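PDB 3BF7: esterase YbfF from Escherichia coli, which probably hydrolyses ester or thioester bonds as a member of the alpha/beta hydrolase family, with a helical cap and a substrate-binding crevice formed by the arrangement of its domains. Local coordinates for residues K82-G87 with R105-V110; A66-L71 with M96-L101; H14-I19 with V40-I45. The protein carries 1 engineered substitution. All coordinates share one frame; numbering follows the deposited sequence.

In the fold
Following the chain from the N terminus, contact 3 comes first: residues 40-45 return to 14-19 after strand 19-22 and helix 33-39, closing a loop at the ends that lead into strands 19-22 and 45-48. That loop is complete before the other two open. Contact 2 then opens in helix 64-78 and contact 1 in strand 83-88; helix 90-101 closes contact 2 before strand 106-112 closes contact 1, so these two cross. They meet where Phe85 and Ile106 of the sheet pack on Leu98 of the helix layer. Contact 1 also meets contact 3 where the strands begin, through hydrogen bonds of Pro18 with Thr84 and Ser17 with Asp107, whereas contacts 2 and 3 do not touch.

Contact 1 (K82-G87 with R105-V110); sequences KATFIG and RIDKLV
Lys82, just ahead of strand 83-87, lays its side chain over the backbone of the partner segment. With CG anti to the backbone N (chi1 -178°), its CG sits 3.5 Å from Ile106 C, and a bend at chi3 brings CE beside Asp107 CB. Lys82 NZ stops 4.6 Å from Asp107 OD1, beyond salt-bridge range; Asp107 OD2 is hydrogen-bonded to Ser17 OG. Ala83 opens the ladder: its N donates to Arg105 O, and its O accepts from Asp107 N at 2.8 Å, each donor standing above the carbonyl plane. The parallel register then slips by one residue, a beta bulge where the chain turns a corner at Asp107. Thr84 lies at this slip, its OG1 taking a weak bond from Lys108 N at 3.3 Å while CG2 runs alongside Lys108 CB. Helix 90-101 links the two neighbouring strands in a beta-alpha-beta unit of the alpha/beta hydrolase sheet. Phe85 resumes the regular pattern, N to Lys108 O and O from Val110 N. The Phe85 side chain crosses that of Ile106 at about a right angle, CD2 meeting CG1, with Arg105 O in plane at the ring edge, 3.7 Å from Phe85 CE2. On the other face Ile86 and Val110 lie side by side, Ile86 CG1 3.9 Å from Val110 CB. Gly87 N reaches Val110 O at 2.9 Å, nearly along the C=O axis, as the strand enters what is probably the nucleophile elbow.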
loop_
_atom_site.group_PDB
_atom_site.type_symbol
_atom_site.label_atom_id
_atom_site.label_comp_id
_atom_site.label_asym_id
_atom_site.label_seq_id
_atom_site.Cartn_x
_atom_site.Cartn_y
_atom_site.Cartn_z
ATOM N N LYS A 82 1.102 -16.559 10.874
ATOM C CA LYS A 82 0.007 -16.022 10.076
ATOM C C LYS A 82 -0.340 -14.613 10.532
ATOM O O LYS A 82 -0.275 -14.301 11.720
ATOM C CB LYS A 82 -1.216 -16.933 10.205
ATOM C CG LYS A 82 -2.419 -16.513 9.375
ATOM C CD LYS A 82 -3.591 -17.468 9.577
ATOM C CE LYS A 82 -4.052 -17.491 11.028
ATOM N NZ LYS A 82 -5.204 -18.414 11.242
ATOM N N ALA A 83 -0.708 -13.761 9.582
ATOM C CA ALA A 83 -1.061 -12.390 9.911
ATOM C C ALA A 83 -2.168 -11.865 9.022
ATOM O O ALA A 83 -2.435 -12.406 7.950
ATOM C CB ALA A 83 0.163 -11.490 9.777
ATOM N N THR A 84 -2.830 -10.822 9.501
ATOM C CA THR A 84 -3.861 -10.149 8.734
ATOM C C THR A 84 -3.078 -9.081 7.980
ATOM O O THR A 84 -2.172 -8.462 8.540
ATOM C CB THR A 84 -4.903 -9.509 9.665
ATOM O OG1 THR A 84 -5.777 -10.535 10.148
ATOM C CG2 THR A 84 -5.720 -8.441 8.944
ATOM N N PHE A 85 -3.408 -8.883 6.709
ATOM C CA PHE A 85 -2.709 -7.910 5.880
ATOM C C PHE A 85 -3.629 -6.808 5.387
ATOM O O PHE A 85 -4.739 -7.075 4.921
ATOM C CB PHE A 85 -2.090 -8.607 4.669
ATOM C CG PHE A 85 -0.868 -9.419 4.993
ATOM C CD1 PHE A 85 0.403 -8.878 4.820
ATOM C CD2 PHE A 85 -0.982 -10.722 5.467
ATOM C CE1 PHE A 85 1.543 -9.622 5.115
ATOM C CE2 PHE A 85 0.153 -11.473 5.768
ATOM C CZ PHE A 85 1.416 -10.920 5.587
ATOM N N ILE A 86 -3.147 -5.574 5.484
ATOM C CA ILE A 86 -3.885 -4.403 5.022
ATOM C C ILE A 86 -2.947 -3.651 4.082
ATOM O O ILE A 86 -1.873 -3.209 4.493
ATOM C CB ILE A 86 -4.271 -3.475 6.197
ATOM C CG1 ILE A 86 -5.161 -4.232 7.187
ATOM C CG2 ILE A 86 -4.981 -2.232 5.674
ATOM C CD1 ILE A 86 -5.567 -3.424 8.411
ATOM N N GLY A 87 -3.340 -3.514 2.821
ATOM C CA GLY A 87 -2.483 -2.827 1.876
ATOM C C GLY A 87 -3.202 -1.789 1.046
ATOM O O GLY A 87 -4.359 -1.975 0.647
ATOM N N ARG A 105 -0.319 -18.166 5.196
ATOM C CA ARG A 105 0.323 -17.143 6.014
ATOM C C ARG A 105 -0.579 -15.925 6.212
ATOM O O ARG A 105 -0.206 -14.977 6.904
ATOM C CB ARG A 105 1.648 -16.703 5.378
ATOM C CG ARG A 105 2.624 -17.845 5.084
ATOM C CD ARG A 105 2.955 -18.664 6.332
ATOM N NE ARG A 105 3.778 -17.938 7.297
ATOM C CZ ARG A 105 5.089 -17.748 7.180
ATOM N NH1 ARG A 105 5.746 -18.228 6.134
ATOM N NH2 ARG A 105 5.749 -17.082 8.119
ATOM N N ILE A 106 -1.768 -15.961 5.615
ATOM C CA ILE A 106 -2.719 -14.854 5.717
ATOM C C ILE A 106 -3.990 -15.227 6.474
ATOM O O ILE A 106 -4.556 -16.305 6.272
ATOM C CB ILE A 106 -3.159 -14.362 4.321
ATOM C CG1 ILE A 106 -1.937 -14.044 3.463
ATOM C CG2 ILE A 106 -4.041 -13.124 4.457
ATOM C CD1 ILE A 106 -2.280 -13.723 2.023
ATOM N N ASP A 107 -4.434 -14.329 7.345
ATOM C CA ASP A 107 -5.660 -14.528 8.104
ATOM C C ASP A 107 -6.713 -13.733 7.337
ATOM O O ASP A 107 -7.383 -14.268 6.454
ATOM C CB ASP A 107 -5.511 -13.978 9.525
ATOM C CG ASP A 107 -6.700 -14.311 10.406
ATOM O OD1 ASP A 107 -7.696 -14.853 9.883
ATOM O OD2 ASP A 107 -6.638 -14.026 11.619
ATOM N N LYS A 108 -6.847 -12.452 7.665
ATOM C CA LYS A 108 -7.795 -11.594 6.965
ATOM C C LYS A 108 -7.048 -10.679 5.994
ATOM O O LYS A 108 -5.823 -10.529 6.087
ATOM C CB LYS A 108 -8.626 -10.792 7.965
ATOM C CG LYS A 108 -9.533 -11.690 8.797
ATOM C CD LYS A 108 -10.615 -10.911 9.516
ATOM C CE LYS A 108 -11.588 -11.856 10.202
ATOM N NZ LYS A 108 -12.746 -11.129 10.784
ATOM N N LEU A 109 -7.786 -10.074 5.067
ATOM C CA LEU A 109 -7.188 -9.227 4.045
ATOM C C LEU A 109 -8.011 -7.986 3.743
ATOM O O LEU A 109 -9.222 -8.069 3.541
ATOM C CB LEU A 109 -7.007 -10.047 2.758
ATOM C CG LEU A 109 -6.381 -9.402 1.516
ATOM C CD1 LEU A 109 -5.894 -10.499 0.587
ATOM C CD2 LEU A 109 -7.378 -8.503 0.799
ATOM N N VAL A 110 -7.340 -6.839 3.708
ATOM C CA VAL A 110 -7.979 -5.567 3.393
ATOM C C VAL A 110 -7.176 -4.893 2.286
ATOM O O VAL A 110 -5.963 -4.716 2.414
ATOM C CB VAL A 110 -8.012 -4.620 4.613
ATOM C CG1 VAL A 110 -8.715 -3.319 4.246
ATOM C CG2 VAL A 110 -8.722 -5.291 5.777
#

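Contact 2 (A66-L71 with M96-L101); sequences AMAQDL and MALTAL
Met96 O is gripped by two donors, both from Thr99. The side-chain hydroxyl comes in the carbonyl plane, Thr99 OG1 lying 2.7 Å from Met96 O, while the backbone Thr99 N adds a longer bond of 3.1 Å to the same oxygen. A chi1 of 68° folds the hydroxyl back onto its own helix, on the side turned away from helix 64-78, so this polar group is satisfied without taking part in the interface. The contact proper is apolar and shows how a small residue lets helices approach closely: the axes of segments 66-71 and 96-101 come within 8.3 Å and cross at -76°. Ala68 is the pivot. Its methyl points toward the other helix and beds down on the backbone, Ala68 CB lying 3.7 Å from Leu98 N, with the methyl of Ala97 beside it at 4.1 Å between the two CB atoms. Leucines close round this point. Leu98 sends one branch to the first helix, CD1 resting 3.7 Å from Ala68 O, and the other towards Leu71, whose CD1 is 4.2 Å from Leu98 CD2. At the more exposed margin Leu101 reaches across with CD2, which lies 3.5 Å from Gln69 N and also touches Gln69 OE1; the amide nitrogen, Gln69 NE2, is engaged by Asp73. On the inner margin Leu71 and Leu98 both rest on Phe85 of strand 83-88. Both helices thus pack on the Phe85 face of the central sheet, and helix 90-101, which follows the probable nucleophile elbow, belongs to the helix layer of the alpha/beta hydrolase fold.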
loop_
_atom_site.group_PDB
_atom_site.type_symbol
_atom_site.label_atom_id
_atom_site.label_comp_id
_atom_site.label_asym_id
_atom_site.label_seq_id
_atom_site.Cartn_x
_atom_site.Cartn_y
_atom_site.Cartn_z
ATOM N N ALA A 66 7.258 -11.115 -6.402
ATOM C CA ALA A 66 8.451 -10.728 -5.654
ATOM C C ALA A 66 8.076 -9.979 -4.377
ATOM O O ALA A 66 8.626 -10.246 -3.306
ATOM C CB ALA A 66 9.359 -9.862 -6.523
ATOM N N MET A 67 7.138 -9.042 -4.490
ATOM C CA MET A 67 6.698 -8.278 -3.330
ATOM C C MET A 67 5.973 -9.185 -2.337
ATOM O O MET A 67 6.073 -8.992 -1.128
ATOM C CB MET A 67 5.803 -7.115 -3.768
ATOM C CG MET A 67 6.584 -5.980 -4.425
ATOM S SD MET A 67 5.592 -4.526 -4.837
ATOM C CE MET A 67 5.517 -4.660 -6.618
ATOM N N ALA A 68 5.255 -10.180 -2.848
ATOM C CA ALA A 68 4.547 -11.118 -1.981
ATOM C C ALA A 68 5.574 -11.956 -1.218
ATOM O O ALA A 68 5.436 -12.184 -0.018
ATOM C CB ALA A 68 3.637 -12.018 -2.810
ATOM N N GLN A 69 6.606 -12.412 -1.921
ATOM C CA GLN A 69 7.655 -13.206 -1.288
ATOM C C GLN A 69 8.347 -12.390 -0.200
ATOM O O GLN A 69 8.718 -12.928 0.845
ATOM C CB GLN A 69 8.692 -13.653 -2.319
ATOM C CG GLN A 69 9.838 -14.455 -1.717
ATOM C CD GLN A 69 9.391 -15.806 -1.201
ATOM O OE1 GLN A 69 8.843 -16.616 -1.950
ATOM N NE2 GLN A 69 9.625 -16.060 0.082
ATOM N N ASP A 70 8.532 -11.096 -0.447
ATOM C CA ASP A 70 9.164 -10.231 0.547
ATOM C C ASP A 70 8.346 -10.275 1.838
ATOM O O ASP A 70 8.903 -10.262 2.934
ATOM C CB ASP A 70 9.227 -8.780 0.060
ATOM C CG ASP A 70 10.190 -8.574 -1.093
ATOM O OD1 ASP A 70 10.128 -7.484 -1.698
ATOM O OD2 ASP A 70 11.009 -9.475 -1.392
ATOM N N LEU A 71 7.022 -10.304 1.703
ATOM C CA LEU A 71 6.157 -10.353 2.873
ATOM C C LEU A 71 6.363 -11.675 3.611
ATOM O O LEU A 71 6.415 -11.702 4.839
ATOM C CB LEU A 71 4.688 -10.166 2.462
ATOM C CG LEU A 71 4.351 -8.791 1.855
ATOM C CD1 LEU A 71 2.889 -8.745 1.437
ATOM C CD2 LEU A 71 4.642 -7.688 2.866
ATOM N N MET A 96 -2.680 -8.996 -2.133
ATOM C CA MET A 96 -3.544 -9.889 -2.891
ATOM C C MET A 96 -2.700 -10.983 -3.546
ATOM O O MET A 96 -3.110 -12.141 -3.596
ATOM C CB MET A 96 -4.340 -9.122 -3.950
ATOM C CG MET A 96 -5.429 -8.237 -3.355
ATOM S SD MET A 96 -6.496 -7.446 -4.579
ATOM C CE MET A 96 -5.374 -6.229 -5.278
ATOM N N ALA A 97 -1.520 -10.623 -4.043
ATOM C CA ALA A 97 -0.641 -11.604 -4.671
ATOM C C ALA A 97 -0.179 -12.641 -3.647
ATOM O O ALA A 97 0.078 -13.795 -3.998
ATOM C CB ALA A 97 0.562 -10.907 -5.295
ATOM N N LEU A 98 -0.076 -12.233 -2.385
ATOM C CA LEU A 98 0.347 -13.149 -1.336
ATOM C C LEU A 98 -0.648 -14.297 -1.173
ATOM O O LEU A 98 -0.257 -15.402 -0.800
ATOM C CB LEU A 98 0.508 -12.406 -0.006
ATOM C CG LEU A 98 0.952 -13.259 1.192
ATOM C CD1 LEU A 98 2.313 -13.888 0.922
ATOM C CD2 LEU A 98 1.007 -12.387 2.438
ATOM N N THR A 99 -1.927 -14.053 -1.454
ATOM C CA THR A 99 -2.912 -15.125 -1.319
ATOM C C THR A 99 -2.623 -16.272 -2.282
ATOM O O THR A 99 -2.968 -17.419 -2.004
ATOM C CB THR A 99 -4.371 -14.644 -1.574
ATOM O OG1 THR A 99 -4.538 -14.283 -2.951
ATOM C CG2 THR A 99 -4.712 -13.463 -0.682
ATOM N N ALA A 100 -1.990 -15.966 -3.409
ATOM C CA ALA A 100 -1.665 -16.990 -4.395
ATOM C C ALA A 100 -0.350 -17.686 -4.065
ATOM O O ALA A 100 -0.184 -18.876 -4.332
ATOM C CB ALA A 100 -1.590 -16.369 -5.786
ATOM N N LEU A 101 0.577 -16.945 -3.469
ATOM C CA LEU A 101 1.886 -17.489 -3.134
ATOM C C LEU A 101 1.936 -18.294 -1.838
ATOM O O LEU A 101 2.498 -19.391 -1.810
ATOM C CB LEU A 101 2.918 -16.355 -3.065
ATOM C CG LEU A 101 4.375 -16.789 -2.888
ATOM C CD1 LEU A 101 4.817 -17.591 -4.103
ATOM C CD2 LEU A 101 5.258 -15.565 -2.712
#

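Contact 3 (H14-I19 with V40-I45); sequences HNNSPI and VNDHNI
At the entrance to two neighbouring parallel strands of the hydrolase sheet, 19-22 and 45-48, the incoming loops are clamped together around the ring of His43. Ile19 CD1 lies over one face, 3.6 Å from the ring centroid, in a CH-pi contact. Over the opposite face, offset toward the rim, stands Asn16 ND2, its amide only 24° from parallel to the ring. In plane at the edge is Ser17 O, 3.5 Å from His43 CD2. The imidazole is anchored through ND1, which donates to Leu39 O and weakly to Asp42 OD1; Asp42 OD1 itself is paired with Arg249 of helix 241-253. The Asn16 amide is held by two hydrogen bonds of its own. Asn16 ND2 donates to Asp42 O at 3.0 Å along an almost straight path (172°), lying in the plane of the carbonyl while the oxygen lies in that of the amide, and to water 3, whose oxygen lies 2.6 Å from Asp42 OD2 and donates a hydrogen bond to it. The two hydrogen bonds from Asn16 ND2 would thus fix the amide's rotation over the ring. Asp42 O has a second donor in water 1, which in turn accepts from His14 N and Asn16 N. Farther along, where the loops stand a little apart, water 2 spans the gap from Asn16 O to Asn44 N. Direct pairing then takes over: Ile19 N meets Asn44 O at 2.9 Å, nearly along the C=O axis, Pro18 CB rests 4.0 Å from Asn44 CB, and Ile45 CD1 packs 3.8 Å from Ile19 CB. Ile19 and Ile45 form a parallel beta bridge, so the water-bridged loop junction passes directly into the parallel strand pairing characteristic of the alpha/beta hydrolase core.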
loop_
_atom_site.group_PDB
_atom_site.type_symbol
_atom_site.label_atom_id
_atom_site.label_comp_id
_atom_site.label_asym_id
_atom_site.label_seq_id
_atom_site.Cartn_x
_atom_site.Cartn_y
_atom_site.Cartn_z
ATOM N N HIS A 14 -5.527 -9.529 23.117
ATOM C CA HIS A 14 -6.877 -9.929 22.735
ATOM C C HIS A 14 -6.902 -11.180 21.866
ATOM O O HIS A 14 -7.927 -11.513 21.272
ATOM C CB HIS A 14 -7.566 -8.777 22.004
ATOM C CG HIS A 14 -7.816 -7.582 22.866
ATOM N ND1 HIS A 14 -8.895 -7.489 23.718
ATOM C CD2 HIS A 14 -7.110 -6.437 23.028
ATOM C CE1 HIS A 14 -8.843 -6.338 24.365
ATOM N NE2 HIS A 14 -7.770 -5.682 23.963
ATOM N N ASN A 15 -5.767 -11.865 21.791
ATOM C CA ASN A 15 -5.651 -13.089 21.007
ATOM C C ASN A 15 -5.998 -12.877 19.531
ATOM O O ASN A 15 -6.620 -13.732 18.902
ATOM C CB ASN A 15 -6.554 -14.174 21.606
ATOM C CG ASN A 15 -6.136 -15.575 21.197
ATOM O OD1 ASN A 15 -6.086 -15.900 20.013
ATOM N ND2 ASN A 15 -5.834 -16.412 22.182
ATOM N N ASN A 16 -5.597 -11.733 18.984
ATOM C CA ASN A 16 -5.851 -11.434 17.578
ATOM C C ASN A 16 -4.584 -11.667 16.769
ATOM O O ASN A 16 -3.475 -11.555 17.291
ATOM C CB ASN A 16 -6.275 -9.974 17.383
ATOM C CG ASN A 16 -7.607 -9.653 18.023
ATOM O OD1 ASN A 16 -8.572 -10.405 17.890
ATOM N ND2 ASN A 16 -7.672 -8.518 18.707
ATOM N N SER A 17 -4.750 -11.986 15.491
ATOM C CA SER A 17 -3.604 -12.193 14.622
ATOM C C SER A 17 -2.931 -10.837 14.459
ATOM O O SER A 17 -3.592 -9.801 14.518
ATOM C CB SER A 17 -4.046 -12.691 13.243
ATOM O OG SER A 17 -4.735 -13.925 13.326
ATOM N N PRO A 18 -1.605 -10.822 14.277
ATOM C CA PRO A 18 -0.921 -9.540 14.104
ATOM C C PRO A 18 -1.358 -8.942 12.770
ATOM O O PRO A 18 -1.840 -9.662 11.895
ATOM C CB PRO A 18 0.554 -9.932 14.113
ATOM C CG PRO A 18 0.528 -11.315 13.523
ATOM C CD PRO A 18 -0.651 -11.943 14.221
ATOM N N ILE A 19 -1.196 -7.632 12.624
ATOM C CA ILE A 19 -1.568 -6.947 11.393
ATOM C C ILE A 19 -0.354 -6.322 10.720
ATOM O O ILE A 19 0.404 -5.580 11.342
ATOM C CB ILE A 19 -2.615 -5.835 11.658
ATOM C CG1 ILE A 19 -3.928 -6.461 12.143
ATOM C CG2 ILE A 19 -2.839 -5.008 10.389
ATOM C CD1 ILE A 19 -5.007 -5.451 12.490
ATOM N N VAL A 40 -3.182 -0.818 16.951
ATOM C CA VAL A 40 -2.213 -1.286 17.942
ATOM C C VAL A 40 -2.839 -1.401 19.336
ATOM O O VAL A 40 -2.236 -1.958 20.254
ATOM C CB VAL A 40 -0.975 -0.349 18.009
ATOM C CG1 VAL A 40 -1.348 0.975 18.652
ATOM C CG2 VAL A 40 0.155 -1.027 18.772
ATOM N N ASN A 41 -4.047 -0.872 19.497
ATOM C CA ASN A 41 -4.730 -0.953 20.783
ATOM C C ASN A 41 -5.008 -2.409 21.133
ATOM O O ASN A 41 -4.993 -2.791 22.307
ATOM C CB ASN A 41 -6.051 -0.177 20.744
ATOM C CG ASN A 41 -5.852 1.324 20.848
ATOM O OD1 ASN A 41 -5.354 1.827 21.857
ATOM N ND2 ASN A 41 -6.243 2.047 19.805
ATOM N N ASP A 42 -5.242 -3.227 20.109
ATOM C CA ASP A 42 -5.547 -4.636 20.318
ATOM C C ASP A 42 -4.884 -5.620 19.349
ATOM O O ASP A 42 -5.331 -6.759 19.217
ATOM C CB ASP A 42 -7.067 -4.834 20.310
ATOM C CG ASP A 42 -7.733 -4.235 19.086
ATOM O OD1 ASP A 42 -7.084 -3.442 18.371
ATOM O OD2 ASP A 42 -8.920 -4.548 18.850
ATOM N N HIS A 43 -3.824 -5.183 18.674
ATOM C CA HIS A 43 -3.095 -6.053 17.746
ATOM C C HIS A 43 -1.623 -5.698 17.727
ATOM O O HIS A 43 -1.257 -4.545 17.940
ATOM C CB HIS A 43 -3.548 -5.884 16.288
ATOM C CG HIS A 43 -4.998 -6.134 16.046
ATOM N ND1 HIS A 43 -5.969 -5.194 16.313
ATOM C CD2 HIS A 43 -5.641 -7.200 15.515
ATOM C CE1 HIS A 43 -7.148 -5.670 15.954
ATOM N NE2 HIS A 43 -6.976 -6.885 15.466
ATOM N N ASN A 44 -0.778 -6.690 17.462
ATOM C CA ASN A 44 0.635 -6.401 17.291
ATOM C C ASN A 44 0.613 -5.842 15.872
ATOM O O ASN A 44 -0.130 -6.341 15.020
ATOM C CB ASN A 44 1.492 -7.668 17.328
ATOM C CG ASN A 44 1.690 -8.197 18.731
ATOM O OD1 ASN A 44 1.521 -7.470 19.710
ATOM N ND2 ASN A 44 2.068 -9.465 18.835
ATOM N N ILE A 45 1.400 -4.803 15.621
ATOM C CA ILE A 45 1.433 -4.177 14.306
ATOM C C ILE A 45 2.814 -4.236 13.677
ATOM O O ILE A 45 3.828 -4.113 14.366
ATOM C CB ILE A 45 1.030 -2.685 14.393
ATOM C CG1 ILE A 45 -0.367 -2.547 15.005
ATOM C CG2 ILE A 45 1.095 -2.044 13.014
ATOM C CD1 ILE A 45 -1.463 -3.205 14.209
HETATM O O HOH W 1 -4.465 -9.217 20.543
HETATM O O HOH W 2 -1.411 -9.569 17.517
HETATM O O HOH W 3 -9.953 -6.945 19.036
#